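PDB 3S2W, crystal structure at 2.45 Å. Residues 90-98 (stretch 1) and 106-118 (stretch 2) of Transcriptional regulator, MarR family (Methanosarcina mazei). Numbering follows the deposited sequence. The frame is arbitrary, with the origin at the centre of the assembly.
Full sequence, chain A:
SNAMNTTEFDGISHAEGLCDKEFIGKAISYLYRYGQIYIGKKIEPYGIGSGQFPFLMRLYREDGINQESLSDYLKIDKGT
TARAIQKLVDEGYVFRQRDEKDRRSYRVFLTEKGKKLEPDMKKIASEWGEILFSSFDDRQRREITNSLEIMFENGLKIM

Stretch 1 90-98: DEGYVFRQR
Stretch 2, residues 106-118: YRVFLTEKGKKLE

Y93 and L117 meet at the apolar centre. Y93 (chi1 -70°, m) has its CA-to-CB bond pointing away from the other stretch, but the ring end comes nearer to it. L117 CD2 lies over one ring face, 3.5 Å from Y93 CE1. G114 packs closely against Y93: G114 CA is 3.6 Å from Y93 O, and a CB there would clash with that oxygen. V94 CG1 and L110 CD2 make a looser apolar contact at 4.2 Å.

From V94 onward the chain is extended and pairs antiparallel with the strand ending at L110; the strand axes run at 149°. V94 pairs with L110 (side chains diverging), F95 with F109, R96 with V108 and Q97 with R107. F95 and F109 form a hydrogen-bonded pair: F95 N to F109 O and F109 N to F95 O are both 2.9 Å. Q97 and R107 repeat the pattern, with Q97 N to R107 O and R107 N to Q97 O both 2.8 Å.

F95 (chi1 71°, p) and F109 (chi1 -71°, m) share a sheet face with Q97 and R107. Their ring planes are near parallel, at 12°, but slid apart. F109 CB sits over the F95 ring, 3.6 Å from F95 CZ. T111 CG2 lies at that ring's edge, 3.8 Å from F95 CD2. On the other face, Y106 CD1 is 4.0 Å from R96 CB.

The polar edge is at the helix start. G92 has positive phi (82°) and closes the preceding helix in a Schellman motif. T111 (chi1 61°, p) is the N-cap: T111 OG1 donates to G92 O at 2.8 Å and accepts from G114 N at 3.2 Å. T111 N donates to Y93 O at 3.1 Å. K113, extended with all chi t, makes a weak hydrogen bond from K113 NZ to E91 O, 3.4 Å.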

# COMPACT_ATOMS: atom_id res chain seq x y z
N ASP A 90 3.66 7.89 -23.17
CA ASP A 90 4.28 7.08 -24.23
C ASP A 90 3.38 5.95 -24.70
O ASP A 90 3.50 5.48 -25.83
CB ASP A 90 5.64 6.55 -23.79
CG ASP A 90 6.68 7.67 -23.61
OD1 ASP A 90 6.57 8.72 -24.31
OD2 ASP A 90 7.61 7.49 -22.78
N GLU A 91 2.48 5.52 -23.84
CA GLU A 91 1.51 4.50 -24.20
C GLU A 91 0.31 5.13 -24.89
O GLU A 91 -0.54 4.43 -25.41
CB GLU A 91 1.09 3.72 -22.94
CG GLU A 91 2.25 2.87 -22.35
CD GLU A 91 2.32 2.86 -20.81
OE1 GLU A 91 3.43 2.63 -20.27
OE2 GLU A 91 1.28 3.07 -20.14
N GLY A 92 0.25 6.46 -24.87
CA GLY A 92 -0.79 7.21 -25.57
C GLY A 92 -2.10 7.33 -24.82
O GLY A 92 -3.15 7.49 -25.45
N TYR A 93 -2.05 7.28 -23.50
CA TYR A 93 -3.25 7.34 -22.68
C TYR A 93 -3.49 8.72 -22.10
O TYR A 93 -4.59 9.04 -21.67
CB TYR A 93 -3.19 6.35 -21.53
CG TYR A 93 -3.29 4.93 -21.98
CD1 TYR A 93 -4.30 4.54 -22.85
CD2 TYR A 93 -2.38 3.98 -21.56
CE1 TYR A 93 -4.39 3.25 -23.26
CE2 TYR A 93 -2.47 2.69 -21.96
CZ TYR A 93 -3.48 2.33 -22.81
OH TYR A 93 -3.58 1.04 -23.23
N VAL A 94 -2.44 9.53 -22.04
CA VAL A 94 -2.62 10.89 -21.55
C VAL A 94 -1.71 11.82 -22.27
O VAL A 94 -0.71 11.39 -22.83
CB VAL A 94 -2.28 11.03 -20.07
CG1 VAL A 94 -3.10 10.07 -19.26
CG2 VAL A 94 -0.77 10.85 -19.85
N PHE A 95 -2.04 13.10 -22.22
CA PHE A 95 -1.14 14.11 -22.74
C PHE A 95 -0.98 15.20 -21.73
O PHE A 95 -1.79 15.30 -20.80
CB PHE A 95 -1.56 14.63 -24.12
CG PHE A 95 -2.79 15.51 -24.11
CD1 PHE A 95 -2.68 16.89 -23.92
CD2 PHE A 95 -4.05 14.97 -24.31
CE1 PHE A 95 -3.80 17.69 -23.92
CE2 PHE A 95 -5.19 15.78 -24.31
CZ PHE A 95 -5.06 17.14 -24.12
N ARG A 96 0.09 15.97 -21.89
CA ARG A 96 0.44 17.07 -21.00
C ARG A 96 0.20 18.39 -21.70
O ARG A 96 0.41 18.52 -22.91
CB ARG A 96 1.93 17.02 -20.68
CG ARG A 96 2.38 16.10 -19.58
CD ARG A 96 3.87 15.78 -19.84
NE ARG A 96 4.55 15.20 -18.69
CZ ARG A 96 5.45 14.22 -18.78
NH1 ARG A 96 5.75 13.72 -19.97
NH2 ARG A 96 6.04 13.74 -17.67
N GLN A 97 -0.20 19.40 -20.95
CA GLN A 97 -0.34 20.73 -21.52
C GLN A 97 0.16 21.73 -20.53
O GLN A 97 -0.32 21.76 -19.40
CB GLN A 97 -1.80 21.02 -21.84
CG GLN A 97 -2.05 21.21 -23.31
CD GLN A 97 -1.65 22.59 -23.76
OE1 GLN A 97 -2.13 23.58 -23.23
NE2 GLN A 97 -0.74 22.65 -24.73
N ARG A 98 1.14 22.53 -20.94
CA ARG A 98 1.62 23.65 -20.14
C ARG A 98 0.56 24.74 -20.09
O ARG A 98 0.03 25.13 -21.13
CB ARG A 98 2.88 24.24 -20.78
CG ARG A 98 3.53 25.36 -19.98
CD ARG A 98 4.65 26.02 -20.78
NE ARG A 98 5.27 25.09 -21.72
CZ ARG A 98 5.26 25.22 -23.05
NH1 ARG A 98 5.85 24.31 -23.81
NH2 ARG A 98 4.66 26.26 -23.62
N TYR A 106 2.91 21.37 -15.51
CA TYR A 106 2.05 20.81 -16.54
C TYR A 106 0.68 20.35 -16.06
O TYR A 106 0.54 19.89 -14.94
CB TYR A 106 2.75 19.66 -17.28
CG TYR A 106 3.89 20.07 -18.18
CD1 TYR A 106 3.67 20.44 -19.49
CD2 TYR A 106 5.20 20.07 -17.73
CE1 TYR A 106 4.71 20.81 -20.33
CE2 TYR A 106 6.26 20.45 -18.56
CZ TYR A 106 6.00 20.81 -19.86
OH TYR A 106 7.03 21.18 -20.70
N ARG A 107 -0.32 20.45 -16.93
CA ARG A 107 -1.63 19.83 -16.68
C ARG A 107 -1.79 18.53 -17.47
O ARG A 107 -1.45 18.47 -18.66
CB ARG A 107 -2.76 20.80 -17.03
CG ARG A 107 -3.36 21.50 -15.84
CD ARG A 107 -4.42 22.54 -16.20
NE ARG A 107 -4.98 23.08 -14.96
CZ ARG A 107 -4.42 24.05 -14.24
NH1 ARG A 107 -4.99 24.46 -13.11
NH2 ARG A 107 -3.28 24.60 -14.64
N VAL A 108 -2.33 17.50 -16.84
CA VAL A 108 -2.45 16.22 -17.55
C VAL A 108 -3.89 15.89 -17.86
O VAL A 108 -4.79 16.09 -17.04
CB VAL A 108 -1.70 15.05 -16.86
CG1 VAL A 108 -0.70 15.56 -15.85
CG2 VAL A 108 -2.66 14.10 -16.20
N PHE A 109 -4.10 15.40 -19.08
CA PHE A 109 -5.43 15.14 -19.60
C PHE A 109 -5.47 13.74 -20.19
O PHE A 109 -4.49 13.26 -20.74
CB PHE A 109 -5.74 16.12 -20.73
CG PHE A 109 -5.97 17.53 -20.28
CD1 PHE A 109 -7.27 18.00 -20.10
CD2 PHE A 109 -4.92 18.41 -20.12
CE1 PHE A 109 -7.51 19.32 -19.71
CE2 PHE A 109 -5.16 19.75 -19.72
CZ PHE A 109 -6.46 20.19 -19.52
N LEU A 110 -6.63 13.09 -20.11
CA LEU A 110 -6.83 11.82 -20.81
C LEU A 110 -6.94 12.05 -22.31
O LEU A 110 -7.57 13.02 -22.75
CB LEU A 110 -8.09 11.12 -20.29
CG LEU A 110 -7.97 10.62 -18.85
CD1 LEU A 110 -9.35 10.54 -18.20
CD2 LEU A 110 -7.22 9.25 -18.78
N THR A 111 -6.32 11.19 -23.10
CA THR A 111 -6.57 11.17 -24.54
C THR A 111 -7.82 10.33 -24.82
O THR A 111 -8.41 9.74 -23.90
CB THR A 111 -5.43 10.51 -25.29
OG1 THR A 111 -5.30 9.16 -24.83
CG2 THR A 111 -4.11 11.25 -25.04
N GLU A 112 -8.24 10.25 -26.07
CA GLU A 112 -9.40 9.42 -26.39
C GLU A 112 -9.12 7.96 -26.05
O GLU A 112 -9.94 7.31 -25.39
CB GLU A 112 -9.86 9.59 -27.85
CG GLU A 112 -10.97 10.62 -27.99
CD GLU A 112 -12.21 10.27 -27.16
OE1 GLU A 112 -12.74 9.15 -27.33
OE2 GLU A 112 -12.66 11.10 -26.33
N LYS A 113 -7.96 7.45 -26.48
CA LYS A 113 -7.51 6.12 -26.07
C LYS A 113 -7.65 5.91 -24.55
O LYS A 113 -8.19 4.90 -24.10
CB LYS A 113 -6.06 5.90 -26.51
CG LYS A 113 -5.62 4.45 -26.59
CD LYS A 113 -4.13 4.35 -26.96
CE LYS A 113 -3.74 2.94 -27.43
NZ LYS A 113 -2.32 2.86 -27.86
N GLY A 114 -7.18 6.86 -23.75
CA GLY A 114 -7.36 6.78 -22.31
C GLY A 114 -8.82 6.83 -21.83
O GLY A 114 -9.17 6.19 -20.84
N LYS A 115 -9.66 7.59 -22.52
CA LYS A 115 -11.05 7.69 -22.07
C LYS A 115 -11.76 6.38 -22.33
O LYS A 115 -12.49 5.88 -21.48
CB LYS A 115 -11.80 8.88 -22.70
CG LYS A 115 -11.41 10.22 -22.12
CD LYS A 115 -11.90 11.39 -22.97
CE LYS A 115 -13.33 11.80 -22.61
NZ LYS A 115 -13.82 12.97 -23.43
N LYS A 116 -11.51 5.80 -23.50
CA LYS A 116 -12.13 4.53 -23.84
C LYS A 116 -11.65 3.35 -22.99
O LYS A 116 -12.23 2.27 -23.03
CB LYS A 116 -11.99 4.23 -25.34
CG LYS A 116 -12.84 5.17 -26.20
CD LYS A 116 -13.38 4.49 -27.45
CE LYS A 116 -14.55 5.28 -28.06
NZ LYS A 116 -15.13 4.56 -29.23
N LEU A 117 -10.60 3.57 -22.19
CA LEU A 117 -10.07 2.49 -21.37
C LEU A 117 -10.86 2.32 -20.08
O LEU A 117 -10.85 1.25 -19.49
CB LEU A 117 -8.61 2.75 -21.03
CG LEU A 117 -7.86 1.42 -21.01
CD1 LEU A 117 -8.15 0.71 -22.32
CD2 LEU A 117 -6.37 1.61 -20.82
N GLU A 118 -11.56 3.38 -19.69
CA GLU A 118 -12.20 3.51 -18.37
C GLU A 118 -13.11 2.36 -17.92
O GLU A 118 -13.03 1.94 -16.78
CB GLU A 118 -12.93 4.85 -18.25
CG GLU A 118 -13.30 5.20 -16.84
CD GLU A 118 -14.18 6.45 -16.76
OE1 GLU A 118 -14.72 6.70 -15.67
OE2 GLU A 118 -14.35 7.18 -17.76